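Side-chain contact in glucose 1-dehydrogenase (Haloferax mediterranei, PDB 2B5W), which catalyses the zinc-dependent oxidation of D-glucose and several other aldose sugars, using NADP(+) in preference to NAD(+) as electron acceptor: residues L148-P151 against I152-T155. The protein carries 1 engineered substitution. Sequence-based numbering, arbitrary orientation.
With NAP (NADP nicotinamide-adenine-dinucleotide phosphate), chain I.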
loop_
_atom_site.group_PDB
_atom_site.type_symbol
_atom_site.label_atom_id
_atom_site.label_comp_id
_atom_site.label_asym_id
_atom_site.label_seq_id
_atom_site.Cartn_x
_atom_site.Cartn_y
_atom_site.Cartn_z
ATOM N N LEU A 148 8.129 -20.221 18.092
ATOM C CA LEU A 148 7.495 -18.925 17.958
ATOM C C LEU A 148 8.275 -18.028 17.006
ATOM O O LEU A 148 7.750 -17.003 16.571
ATOM C CB LEU A 148 7.387 -18.209 19.295
ATOM C CG LEU A 148 6.450 -18.840 20.325
ATOM C CD1 LEU A 148 6.454 -17.992 21.575
ATOM C CD2 LEU A 148 5.082 -18.995 19.776
ATOM N N ILE A 149 9.497 -18.411 16.660
ATOM C CA ILE A 149 10.328 -17.561 15.752
ATOM C C ILE A 149 9.664 -17.459 14.368
ATOM O O ILE A 149 9.579 -16.363 13.807
ATOM C CB ILE A 149 11.747 -18.101 15.676
ATOM C CG1 ILE A 149 12.449 -18.024 17.018
ATOM C CG2 ILE A 149 12.528 -17.429 14.568
ATOM C CD1 ILE A 149 12.492 -16.624 17.605
ATOM N N GLU A 150 9.152 -18.552 13.797
ATOM C CA GLU A 150 8.483 -18.412 12.520
ATOM C C GLU A 150 7.258 -17.503 12.555
ATOM O O GLU A 150 7.142 -16.597 11.734
ATOM C CB GLU A 150 8.174 -19.801 11.880
ATOM C CG GLU A 150 7.772 -19.727 10.404
ATOM C CD GLU A 150 6.314 -19.467 10.162
ATOM O OE1 GLU A 150 5.531 -19.486 11.147
ATOM O OE2 GLU A 150 5.901 -19.218 8.991
ATOM N N PRO A 151 6.298 -17.668 13.474
ATOM C CA PRO A 151 5.189 -16.722 13.534
ATOM C C PRO A 151 5.622 -15.275 13.756
ATOM O O PRO A 151 5.064 -14.378 13.137
ATOM C CB PRO A 151 4.351 -17.225 14.723
ATOM C CG PRO A 151 4.819 -18.524 15.027
ATOM C CD PRO A 151 6.100 -18.843 14.340
ATOM N N ILE A 152 6.589 -15.056 14.647
ATOM C CA ILE A 152 7.109 -13.684 14.859
ATOM C C ILE A 152 7.631 -13.124 13.526
ATOM O O ILE A 152 7.383 -11.960 13.189
ATOM C CB ILE A 152 8.174 -13.618 15.978
ATOM C CG1 ILE A 152 7.558 -13.961 17.354
ATOM C CG2 ILE A 152 8.785 -12.194 16.057
ATOM C CD1 ILE A 152 8.564 -14.164 18.438
ATOM N N SER A 153 8.335 -13.972 12.778
ATOM C CA SER A 153 8.907 -13.565 11.481
ATOM C C SER A 153 7.872 -13.127 10.460
ATOM O O SER A 153 8.159 -12.257 9.620
ATOM C CB SER A 153 9.824 -14.661 10.894
ATOM O OG SER A 153 9.127 -15.703 10.265
ATOM N N ILE A 154 6.711 -13.774 10.470
ATOM C CA ILE A 154 5.589 -13.394 9.612
ATOM C C ILE A 154 5.268 -11.917 9.863
ATOM O O ILE A 154 5.096 -11.136 8.932
ATOM C CB ILE A 154 4.363 -14.293 9.851
ATOM C CG1 ILE A 154 4.628 -15.734 9.404
ATOM C CG2 ILE A 154 3.147 -13.678 9.213
ATOM C CD1 ILE A 154 4.918 -15.906 7.962
ATOM N N THR A 155 5.130 -11.538 11.128
ATOM C CA THR A 155 4.870 -10.157 11.472
ATOM C C THR A 155 6.036 -9.252 11.147
ATOM O O THR A 155 5.824 -8.135 10.692
ATOM C CB THR A 155 4.468 -10.069 12.949
ATOM O OG1 THR A 155 3.199 -10.747 13.038
ATOM C CG2 THR A 155 4.251 -8.622 13.380
HETATM P PA NAP I . -6.867 -18.049 13.955
HETATM O O1A NAP I . -7.931 -18.753 13.259
HETATM O O2A NAP I . -6.324 -18.814 15.170
HETATM O O5B NAP I . -7.353 -16.639 14.470
HETATM C C5B NAP I . -8.260 -15.815 13.790
HETATM C C4B NAP I . -8.970 -15.109 14.924
HETATM O O4B NAP I . -9.746 -14.073 14.364
HETATM C C3B NAP I . -9.909 -16.026 15.731
HETATM O O3B NAP I . -9.587 -16.068 17.112
HETATM C C2B NAP I . -11.296 -15.428 15.485
HETATM O O2B NAP I . -12.138 -15.386 16.625
HETATM C C1B NAP I . -10.978 -14.018 15.049
HETATM N N9A NAP I . -11.994 -13.499 14.154
HETATM C C8A NAP I . -12.381 -14.030 12.946
HETATM N N7A NAP I . -13.356 -13.254 12.436
HETATM C C5A NAP I . -13.627 -12.252 13.338
HETATM C C6A NAP I . -14.522 -11.178 13.365
HETATM N N6A NAP I . -15.434 -10.965 12.394
HETATM N N1A NAP I . -14.523 -10.327 14.446
HETATM C C2A NAP I . -13.639 -10.499 15.489
HETATM N N3A NAP I . -12.750 -11.560 15.480
HETATM C C4A NAP I . -12.737 -12.403 14.419
HETATM O O3 NAP I . -5.585 -17.890 13.022
HETATM P PN NAP I . -4.093 -17.342 13.330
HETATM O O1N NAP I . -4.092 -16.244 14.339
HETATM O O2N NAP I . -3.095 -18.453 13.448
HETATM O O5D NAP I . -4.094 -16.706 11.864
HETATM C C5D NAP I . -4.777 -15.496 11.602
HETATM C C4D NAP I . -4.946 -15.286 10.099
HETATM O O4D NAP I . -3.645 -15.113 9.529
HETATM C C3D NAP I . -5.586 -16.472 9.372
HETATM O O3D NAP I . -6.500 -16.028 8.389
HETATM C C2D NAP I . -4.386 -17.176 8.749
HETATM O O2D NAP I . -4.676 -17.987 7.641
HETATM C C1D NAP I . -3.493 -15.984 8.409
HETATM N N1N NAP I . -2.051 -16.248 8.341
HETATM C C2N NAP I . -1.419 -15.692 7.271
HETATM C C3N NAP I . -0.061 -15.800 7.163
HETATM C C7N NAP I . 0.566 -15.004 6.055
HETATM O O7N NAP I . 1.909 -15.325 5.885
HETATM N N7N NAP I . -0.174 -14.102 5.353
HETATM C C4N NAP I . 0.705 -16.505 8.099
HETATM C C5N NAP I . 0.046 -17.057 9.191
HETATM C C6N NAP I . -1.341 -16.900 9.321
HETATM P P2B NAP I . -13.173 -16.624 16.993
HETATM O O1X NAP I . -12.464 -17.822 17.360
HETATM O O2X NAP I . -14.009 -16.022 18.141
HETATM O O3X NAP I . -14.070 -16.894 15.781
#
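Glu-150 and Ile-154 lie one turn apart at the start of helix 149-164, and their side chains cross at a slant. CG of Glu-150 is anti to the backbone N (chi1 -166°), and the chain then bends at chi2 (-85°). This brings the carboxylate back over Ile-154, with OE2 3.6 Å from CD1 of Ile-154. Glu-150 binds substrate and the catalytic zinc, although here its side chain stays about 4 Å from the metal. The same CD1 of Ile-154 lies 3.7 Å from O7N of the NADP carboxamide. CG2 of Ile-154 comes within 3.9 Å of C4N, the hydride-accepting carbon of the nicotinamide. Ile-154 thus lies between the carboxylate and the nicotinamide end of the cofactor.

Ser-153 turns OG back onto its own helix. With chi1 at 80°, OG donates to Glu-150 O at 2.6 Å, on a lone pair in the carbonyl plane. That oxygen also accepts the helical N-H of Ile-154 at 3.1 Å, so two donors grip it. On Ile-152, CD1 rests 4.3 Å from CB of Leu-148.

Helix 306-318 covers one flank through Phe-309 and Ala-312, and Ser-304 hydrogen-bonds Ser-153 OG. Helix 183-194 packs Leu-187 and Met-191 against Pro-151, Ile-152 and Thr-155. Strand 64-71 brings Glu-64 against Glu-150 and Pro-151.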